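Local coordinates for glutathione S-transferase (Sphingobium chungbukense, PDB 6M1T), which probably transfers glutathione to electrophilic substrates, as a bacterial beta-class enzyme linked to detoxification, at residues Lys130-Glu144 with Ile170-Arg184. Residues are numbered along the deposited sequence; the frame is centred on the assembly and turned at random.
Sequences KNHLGALDKELLDKE and IDMSAYPNLGAYCGR. With CYS (cysteine), chain D.
Asp137 pushes its carboxylate into the first turn of helix 176-184. With CG anti to the backbone N (chi1 -165°), the group swings in beside the backbone amides there, and Asp137 OD1 accepts from Leu178 N at 3.1 Å, met nearly along the C-O axis; a weak, bent bond comes from Asn177 N. Hydrogen bonds from these helix-start amides would probably favour the charged carboxylate. Asn177 answers in the other direction: Asn177 ND2 donates to Asp137 O at 3.0 Å, the acceptor lying in the amide plane of Asn177 while ND2 sits well above the Asp137 carbonyl plane, and the amide lies almost parallel to the carboxylate. Tyr175, at the N-cap position, lays its ring across Leu133, whose CB makes a CH-pi contact 3.7 Å from the ring centroid over one face, while Ala174 CB covers the opposite face. With an alanine here, Leu133 CB is likely to lose the ring over it and Lys130 CB the hydroxyl beside it, opening a gap. Helix 130-139 and helix 176-184, both in the all-helical C-terminal domain of the glutathione transferase fold, cross at 69°. Leu178 threads between Leu133, Leu136 and Leu140, and one turn on Cys182 SG is disulfide-linked to the bound cysteine, 2.1 Å from its SG. Leu140 CD1 stands over the Tyr181 ring centre in a second CH-pi contact, 3.8 Å from the centroid; Glu144 O reaches that ring's edge and accepts a weak bond from Arg184 NH2. Tyr181 OH itself is held by Asp155.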
ATOM      1  N   LYS A 130      14.307  -6.492 -10.649  1.00 28.65           N
ATOM      2  CA  LYS A 130      14.436  -7.685 -11.539  1.00 28.37           C
ATOM      3  C   LYS A 130      13.846  -8.912 -10.845  1.00 28.26           C
ATOM      4  O   LYS A 130      13.162  -9.711 -11.532  1.00 25.85           O
ATOM      5  CB  LYS A 130      15.895  -7.829 -11.994  1.00 30.94           C
ATOM      6  CG  LYS A 130      16.329  -6.710 -12.929  1.00 32.82           C
ATOM      7  CD  LYS A 130      17.553  -6.995 -13.776  1.00 38.22           C
ATOM      8  CE  LYS A 130      18.844  -6.642 -13.075  1.00 40.05           C
ATOM      9  NZ  LYS A 130      20.017  -6.933 -13.930  1.00 44.44           N
ATOM     10  N   ASN A 131      13.982  -9.018  -9.516  1.00 28.91           N
ATOM     11  CA  ASN A 131      13.337 -10.086  -8.701  1.00 27.22           C
ATOM     12  C   ASN A 131      11.805 -10.021  -8.788  1.00 27.25           C
ATOM     13  O   ASN A 131      11.108 -11.083  -8.951  1.00 24.85           O
ATOM     14  CB  ASN A 131      13.743  -9.987  -7.228  1.00 31.64           C
ATOM     15  CG  ASN A 131      15.069 -10.645  -6.910  1.00 37.81           C
ATOM     16  OD1 ASN A 131      15.487 -10.651  -5.752  1.00 44.29           O
ATOM     17  ND2 ASN A 131      15.747 -11.179  -7.916  1.00 33.32           N
ATOM     18  N   HIS A 132      11.247  -8.828  -8.582  1.00 22.92           N
ATOM     19  CA  HIS A 132       9.796  -8.577  -8.682  1.00 21.30           C
ATOM     20  C   HIS A 132       9.313  -8.968 -10.085  1.00 19.89           C
ATOM     21  O   HIS A 132       8.216  -9.533 -10.190  1.00 21.83           O
ATOM     22  CB  HIS A 132       9.505  -7.099  -8.354  1.00 20.53           C
ATOM     23  CG  HIS A 132       9.418  -6.840  -6.887  1.00 19.91           C
ATOM     24  ND1 HIS A 132       8.561  -7.552  -6.075  1.00 19.94           N
ATOM     25  CD2 HIS A 132      10.003  -5.915  -6.087  1.00 21.71           C
ATOM     26  CE1 HIS A 132       8.631  -7.101  -4.831  1.00 21.30           C
ATOM     27  NE2 HIS A 132       9.502  -6.112  -4.802  1.00 19.13           N
ATOM     28  N   LEU A 133      10.066  -8.589 -11.101  1.00 20.53           N
ATOM     29  CA  LEU A 133       9.691  -8.779 -12.519  1.00 19.77           C
ATOM     30  C   LEU A 133       9.648 -10.314 -12.795  1.00 21.81           C
ATOM     31  O   LEU A 133       8.681 -10.768 -13.397  1.00 21.27           O
ATOM     32  CB  LEU A 133      10.695  -8.034 -13.409  1.00 20.52           C
ATOM     33  CG  LEU A 133      10.594  -6.499 -13.499  1.00 18.85           C
ATOM     34  CD1 LEU A 133      11.769  -5.875 -14.224  1.00 19.81           C
ATOM     35  CD2 LEU A 133       9.298  -6.046 -14.138  1.00 19.67           C
ATOM     36  N   GLY A 134      10.649 -11.074 -12.341  1.00 23.88           N
ATOM     37  CA  GLY A 134      10.707 -12.557 -12.439  1.00 23.60           C
ATOM     38  C   GLY A 134       9.460 -13.209 -11.857  1.00 25.57           C
ATOM     39  O   GLY A 134       8.846 -14.061 -12.546  1.00 25.33           O
ATOM     40  N   ALA A 135       9.033 -12.817 -10.650  1.00 21.99           N
ATOM     41  CA  ALA A 135       7.852 -13.410  -9.986  1.00 24.52           C
ATOM     42  C   ALA A 135       6.571 -12.985 -10.707  1.00 23.90           C
ATOM     43  O   ALA A 135       5.626 -13.799 -10.802  1.00 21.81           O
ATOM     44  CB  ALA A 135       7.788 -13.029  -8.533  1.00 25.66           C
ATOM     45  N   LEU A 136       6.487 -11.716 -11.103  1.00 21.13           N
ATOM     46  CA  LEU A 136       5.320 -11.223 -11.872  1.00 19.70           C
ATOM     47  C   LEU A 136       5.263 -11.981 -13.208  1.00 19.51           C
ATOM     48  O   LEU A 136       4.128 -12.362 -13.583  1.00 22.49           O
ATOM     49  CB  LEU A 136       5.443  -9.713 -12.061  1.00 20.60           C
ATOM     50  CG  LEU A 136       5.153  -8.918 -10.783  1.00 19.83           C
ATOM     51  CD1 LEU A 136       5.698  -7.504 -10.906  1.00 21.19           C
ATOM     52  CD2 LEU A 136       3.671  -8.947 -10.437  1.00 20.48           C
ATOM     53  N   ASP A 137       6.406 -12.160 -13.879  1.00 20.93           N
ATOM     54  CA  ASP A 137       6.492 -12.916 -15.154  1.00 25.60           C
ATOM     55  C   ASP A 137       5.866 -14.326 -15.012  1.00 28.06           C
ATOM     56  O   ASP A 137       5.019 -14.659 -15.856  1.00 27.41           O
ATOM     57  CB  ASP A 137       7.916 -12.965 -15.708  1.00 27.87           C
ATOM     58  CG  ASP A 137       7.912 -13.419 -17.155  1.00 30.23           C
ATOM     59  OD1 ASP A 137       7.403 -12.652 -18.000  1.00 31.68           O
ATOM     60  OD2 ASP A 137       8.370 -14.531 -17.419  1.00 33.91           O
ATOM     61  N   LYS A 138       6.219 -15.114 -13.992  1.00 28.94           N
ATOM     62  CA  LYS A 138       5.686 -16.491 -13.785  1.00 28.76           C
ATOM     63  C   LYS A 138       4.224 -16.426 -13.328  1.00 32.51           C
ATOM     64  O   LYS A 138       3.418 -17.331 -13.689  1.00 30.28           O
ATOM     65  CB  LYS A 138       6.514 -17.273 -12.754  1.00 31.96           C
ATOM     66  CG  LYS A 138       6.287 -18.781 -12.794  1.00 32.96           C
ATOM     67  N   GLU A 139       3.861 -15.425 -12.517  1.00 30.32           N
ATOM     68  CA  GLU A 139       2.452 -15.308 -12.061  1.00 31.00           C
ATOM     69  C   GLU A 139       1.538 -15.169 -13.282  1.00 30.93           C
ATOM     70  O   GLU A 139       0.424 -15.733 -13.240  1.00 35.85           O
ATOM     71  CB  GLU A 139       2.250 -14.122 -11.117  1.00 33.30           C
ATOM     72  CG  GLU A 139       0.991 -14.241 -10.276  1.00 38.87           C
ATOM     73  CD  GLU A 139       0.773 -13.035  -9.380  1.00 41.31           C
ATOM     74  OE1 GLU A 139       1.792 -12.437  -8.959  1.00 39.61           O
ATOM     75  OE2 GLU A 139      -0.397 -12.691  -9.124  1.00 41.88           O
ATOM     76  N   LEU A 140       1.961 -14.377 -14.278  1.00 32.87           N
ATOM     77  CA  LEU A 140       1.132 -13.973 -15.451  1.00 37.10           C
ATOM     78  C   LEU A 140       1.377 -14.935 -16.626  1.00 38.75           C
ATOM     79  O   LEU A 140       0.748 -14.738 -17.678  1.00 38.00           O
ATOM     80  CB  LEU A 140       1.413 -12.507 -15.827  1.00 31.78           C
ATOM     81  CG  LEU A 140       0.741 -11.496 -14.891  1.00 35.23           C
ATOM     82  CD1 LEU A 140       1.300 -10.095 -15.069  1.00 37.44           C
ATOM     83  CD2 LEU A 140      -0.772 -11.498 -15.091  1.00 36.00           C
ATOM     84  N   LEU A 141       2.229 -15.947 -16.438  1.00 45.71           N
ATOM     85  CA  LEU A 141       2.401 -17.086 -17.380  1.00 46.55           C
ATOM     86  C   LEU A 141       1.127 -17.930 -17.358  1.00 46.36           C
ATOM     87  O   LEU A 141       0.758 -18.454 -18.414  1.00 49.15           O
ATOM     88  CB  LEU A 141       3.614 -17.914 -16.939  1.00 48.50           C
ATOM     89  CG  LEU A 141       4.101 -19.015 -17.885  1.00 47.17           C
ATOM     90  CD1 LEU A 141       3.790 -18.703 -19.342  1.00 44.54           C
ATOM     91  CD2 LEU A 141       5.605 -19.245 -17.707  1.00 46.62           C
ATOM     92  N   ASP A 142       0.492 -18.036 -16.191  1.00 46.58           N
ATOM     93  CA  ASP A 142      -0.618 -18.989 -15.910  1.00 51.42           C
ATOM     94  C   ASP A 142      -1.996 -18.321 -16.067  1.00 53.63           C
ATOM     95  O   ASP A 142      -3.005 -19.069 -16.057  1.00 46.79           O
ATOM     96  CB  ASP A 142      -0.491 -19.547 -14.487  1.00 55.17           C
ATOM     97  CG  ASP A 142       0.749 -20.393 -14.253  1.00 60.34           C
ATOM     98  OD1 ASP A 142       1.603 -20.470 -15.167  1.00 66.26           O
ATOM     99  OD2 ASP A 142       0.853 -20.970 -13.157  1.00 62.77           O
ATOM    100  N   LYS A 143      -2.065 -16.980 -16.140  1.00 49.58           N
ATOM    101  CA  LYS A 143      -3.343 -16.212 -16.046  1.00 51.37           C
ATOM    102  C   LYS A 143      -3.246 -14.990 -16.963  1.00 49.50           C
ATOM    103  O   LYS A 143      -2.119 -14.503 -17.167  1.00 44.76           O
ATOM    104  CB  LYS A 143      -3.617 -15.813 -14.590  1.00 50.76           C
ATOM    105  CG  LYS A 143      -5.082 -15.613 -14.222  1.00 53.61           C
ATOM    106  N   GLU A 144      -4.373 -14.519 -17.501  1.00 48.74           N
ATOM    107  CA  GLU A 144      -4.384 -13.354 -18.428  1.00 48.72           C
ATOM    108  C   GLU A 144      -4.312 -12.064 -17.592  1.00 41.63           C
ATOM    109  O   GLU A 144      -3.536 -11.170 -17.960  1.00 45.15           O
ATOM    110  CB  GLU A 144      -5.611 -13.378 -19.346  1.00 52.01           C
ATOM    111  CG  GLU A 144      -5.299 -12.862 -20.746  1.00 55.00           C
ATOM    112  CD  GLU A 144      -6.478 -12.768 -21.698  1.00 60.02           C
ATOM    113  OE1 GLU A 144      -6.304 -13.124 -22.889  1.00 59.76           O
ATOM    114  OE2 GLU A 144      -7.563 -12.327 -21.253  1.00 58.12           O
ATOM    115  N   ILE A 170      16.876  -1.548 -17.561  1.00 23.45           N
ATOM    116  CA  ILE A 170      16.457  -2.958 -17.357  1.00 26.90           C
ATOM    117  C   ILE A 170      15.818  -3.438 -18.659  1.00 28.47           C
ATOM    118  O   ILE A 170      14.877  -2.788 -19.139  1.00 28.48           O
ATOM    119  CB  ILE A 170      15.503  -3.071 -16.146  1.00 24.44           C
ATOM    120  CG1 ILE A 170      16.234  -2.769 -14.838  1.00 25.80           C
ATOM    121  CG2 ILE A 170      14.791  -4.411 -16.098  1.00 24.55           C
ATOM    122  CD1 ILE A 170      15.338  -2.789 -13.598  1.00 26.73           C
ATOM    123  N   ASP A 171      16.305  -4.542 -19.218  1.00 30.92           N
ATOM    124  CA  ASP A 171      15.822  -5.063 -20.519  1.00 28.18           C
ATOM    125  C   ASP A 171      14.597  -5.940 -20.272  1.00 26.94           C
ATOM    126  O   ASP A 171      14.753  -7.009 -19.667  1.00 28.96           O
ATOM    127  CB  ASP A 171      16.935  -5.847 -21.231  1.00 34.39           C
ATOM    128  CG  ASP A 171      16.444  -6.621 -22.440  1.00 37.36           C
ATOM    129  OD1 ASP A 171      15.210  -6.748 -22.601  1.00 36.38           O
ATOM    130  OD2 ASP A 171      17.301  -7.086 -23.219  1.00 49.07           O
ATOM    131  N   MET A 172      13.427  -5.545 -20.770  1.00 24.97           N
ATOM    132  CA  MET A 172      12.165  -6.272 -20.487  1.00 28.47           C
ATOM    133  C   MET A 172      12.028  -7.519 -21.388  1.00 26.15           C
ATOM    134  O   MET A 172      11.065  -8.290 -21.162  1.00 25.75           O
ATOM    135  CB  MET A 172      10.948  -5.352 -20.625  1.00 26.87           C
ATOM    136  CG  MET A 172      10.901  -4.249 -19.572  1.00 27.66           C
ATOM    137  SD  MET A 172      10.578  -4.967 -17.960  1.00 24.84           S
ATOM    138  CE  MET A 172       8.855  -5.393 -18.146  1.00 27.74           C
ATOM    139  N   SER A 173      13.003  -7.804 -22.265  1.00 33.50           N
ATOM    140  CA  SER A 173      13.069  -9.086 -23.040  1.00 34.53           C
ATOM    141  C   SER A 173      13.109 -10.317 -22.114  1.00 32.59           C
ATOM    142  O   SER A 173      12.491 -11.358 -22.465  1.00 34.17           O
ATOM    143  CB  SER A 173      14.240  -9.106 -24.007  1.00 35.86           C
ATOM    144  OG  SER A 173      13.886  -8.413 -25.185  1.00 40.45           O
ATOM    145  N   ALA A 174      13.786 -10.243 -20.969  1.00 29.38           N
ATOM    146  CA  ALA A 174      13.860 -11.365 -20.006  1.00 28.21           C
ATOM    147  C   ALA A 174      12.475 -11.785 -19.492  1.00 27.29           C
ATOM    148  O   ALA A 174      12.397 -12.859 -18.881  1.00 28.74           O
ATOM    149  CB  ALA A 174      14.785 -11.014 -18.867  1.00 30.52           C
ATOM    150  N   TYR A 175      11.407 -10.998 -19.682  1.00 26.61           N
ATOM    151  CA  TYR A 175      10.089 -11.241 -19.029  1.00 26.19           C
ATOM    152  C   TYR A 175       9.002 -11.302 -20.096  1.00 27.97           C
ATOM    153  O   TYR A 175       8.151 -10.422 -20.179  1.00 24.60           O
ATOM    154  CB  TYR A 175       9.856 -10.176 -17.943  1.00 28.43           C
ATOM    155  CG  TYR A 175      11.073  -9.935 -17.081  1.00 26.75           C
ATOM    156  CD1 TYR A 175      11.465 -10.878 -16.138  1.00 28.39           C
ATOM    157  CD2 TYR A 175      11.872  -8.813 -17.244  1.00 24.20           C
ATOM    158  CE1 TYR A 175      12.586 -10.690 -15.343  1.00 27.44           C
ATOM    159  CE2 TYR A 175      13.015  -8.626 -16.475  1.00 25.18           C
ATOM    160  CZ  TYR A 175      13.380  -9.573 -15.534  1.00 26.84           C
ATOM    161  OH  TYR A 175      14.485  -9.416 -14.734  1.00 30.71           O
ATOM    162  N   PRO A 176       8.958 -12.354 -20.954  1.00 28.91           N
ATOM    163  CA  PRO A 176       8.139 -12.286 -22.161  1.00 26.59           C
ATOM    164  C   PRO A 176       6.645 -12.392 -21.842  1.00 22.99           C
ATOM    165  O   PRO A 176       5.887 -11.948 -22.635  1.00 28.25           O
ATOM    166  CB  PRO A 176       8.648 -13.504 -22.975  1.00 29.81           C
ATOM    167  CG  PRO A 176       9.026 -14.503 -21.920  1.00 28.16           C
ATOM    168  CD  PRO A 176       9.639 -13.653 -20.810  1.00 28.53           C
ATOM    169  N   ASN A 177       6.254 -12.959 -20.702  1.00 22.99           N
ATOM    170  CA  ASN A 177       4.837 -12.985 -20.265  1.00 25.01           C
ATOM    171  C   ASN A 177       4.426 -11.541 -19.898  1.00 26.00           C
ATOM    172  O   ASN A 177       3.304 -11.158 -20.240  1.00 20.96           O
ATOM    173  CB  ASN A 177       4.579 -13.980 -19.129  1.00 28.38           C
ATOM    174  CG  ASN A 177       5.168 -15.343 -19.448  1.00 36.29           C
ATOM    175  OD1 ASN A 177       5.223 -15.719 -20.625  1.00 37.63           O
ATOM    176  ND2 ASN A 177       5.630 -16.059 -18.428  1.00 31.74           N
ATOM    177  N   LEU A 178       5.329 -10.761 -19.306  1.00 26.58           N
ATOM    178  CA  LEU A 178       5.066  -9.321 -19.001  1.00 25.71           C
ATOM    179  C   LEU A 178       4.937  -8.557 -20.317  1.00 26.49           C
ATOM    180  O   LEU A 178       3.909  -7.914 -20.463  1.00 21.51           O
ATOM    181  CB  LEU A 178       6.171  -8.759 -18.106  1.00 25.70           C
ATOM    182  CG  LEU A 178       6.268  -9.412 -16.728  1.00 24.70           C
ATOM    183  CD1 LEU A 178       7.245  -8.661 -15.862  1.00 24.92           C
ATOM    184  CD2 LEU A 178       4.925  -9.487 -16.024  1.00 24.01           C
ATOM    185  N   GLY A 179       5.882  -8.750 -21.265  1.00 28.69           N
ATOM    186  CA  GLY A 179       5.836  -8.237 -22.650  1.00 26.71           C
ATOM    187  C   GLY A 179       4.471  -8.418 -23.296  1.00 27.68           C
ATOM    188  O   GLY A 179       3.876  -7.421 -23.754  1.00 28.74           O
ATOM    189  N   ALA A 180       3.966  -9.644 -23.362  1.00 29.40           N
ATOM    190  CA  ALA A 180       2.669  -9.953 -24.014  1.00 28.09           C
ATOM    191  C   ALA A 180       1.522  -9.251 -23.273  1.00 25.78           C
ATOM    192  O   ALA A 180       0.556  -8.785 -23.908  1.00 22.04           O
ATOM    193  CB  ALA A 180       2.466 -11.447 -24.028  1.00 29.83           C
ATOM    194  N   TYR A 181       1.581  -9.290 -21.941  1.00 23.04           N
ATOM    195  CA  TYR A 181       0.587  -8.675 -21.029  1.00 22.39           C
ATOM    196  C   TYR A 181       0.495  -7.192 -21.392  1.00 20.53           C
ATOM    197  O   TYR A 181      -0.636  -6.719 -21.556  1.00 19.63           O
ATOM    198  CB  TYR A 181       0.999  -8.958 -19.578  1.00 20.43           C
ATOM    199  CG  TYR A 181       0.204  -8.304 -18.486  1.00 20.39           C
ATOM    200  CD1 TYR A 181      -1.000  -8.841 -18.086  1.00 22.25           C
ATOM    201  CD2 TYR A 181       0.688  -7.178 -17.828  1.00 20.91           C
ATOM    202  CE1 TYR A 181      -1.729  -8.280 -17.060  1.00 22.94           C
ATOM    203  CE2 TYR A 181      -0.011  -6.621 -16.773  1.00 19.21           C
ATOM    204  CZ  TYR A 181      -1.222  -7.161 -16.403  1.00 20.97           C
ATOM    205  OH  TYR A 181      -1.939  -6.657 -15.373  1.00 20.47           O
ATOM    206  N   CYS A 182       1.632  -6.527 -21.566  1.00 21.31           N
ATOM    207  CA  CYS A 182       1.700  -5.059 -21.824  1.00 23.11           C
ATOM    208  C   CYS A 182       1.215  -4.824 -23.256  1.00 24.86           C
ATOM    209  O   CYS A 182       0.346  -3.961 -23.482  1.00 23.26           O
ATOM    210  CB  CYS A 182       3.114  -4.504 -21.701  1.00 23.52           C
ATOM    211  SG  CYS A 182       3.665  -4.316 -19.979  1.00 25.91           S
ATOM    212  N   GLY A 183       1.711  -5.656 -24.170  1.00 24.24           N
ATOM    213  CA  GLY A 183       1.158  -5.810 -25.532  1.00 23.58           C
ATOM    214  C   GLY A 183      -0.352  -5.774 -25.603  1.00 24.21           C
ATOM    215  O   GLY A 183      -0.869  -4.914 -26.336  1.00 28.07           O
ATOM    216  N   ARG A 184      -1.045  -6.682 -24.915  1.00 25.34           N
ATOM    217  CA  ARG A 184      -2.526  -6.756 -24.939  1.00 28.06           C
ATOM    218  C   ARG A 184      -3.096  -5.466 -24.344  1.00 27.44           C
ATOM    219  O   ARG A 184      -4.023  -4.890 -24.918  1.00 25.65           O
ATOM    220  CB  ARG A 184      -3.032  -7.989 -24.188  1.00 30.75           C
ATOM    221  CG  ARG A 184      -2.612  -9.306 -24.835  1.00 37.92           C
ATOM    222  CD  ARG A 184      -3.237 -10.539 -24.212  1.00 40.81           C
ATOM    223  NE  ARG A 184      -3.153 -10.620 -22.754  1.00 43.01           N
ATOM    224  CZ  ARG A 184      -2.138 -11.139 -22.060  1.00 43.60           C
ATOM    225  NH1 ARG A 184      -1.064 -11.602 -22.672  1.00 41.03           N
ATOM    226  NH2 ARG A 184      -2.195 -11.175 -20.741  1.00 44.96           N
TER
HETATM  227  N   CYS D 302       7.625  -2.301 -22.912  1.00 48.78           N
HETATM  228  CA  CYS D 302       7.023  -3.577 -22.415  1.00 46.41           C
HETATM  229  C   CYS D 302       6.039  -4.132 -23.457  1.00 45.24           C
HETATM  230  O   CYS D 302       5.271  -3.314 -24.026  1.00 50.36           O
HETATM  231  CB  CYS D 302       6.357  -3.348 -21.061  1.00 39.19           C
HETATM  232  SG  CYS D 302       5.651  -4.833 -20.286  1.00 38.65           S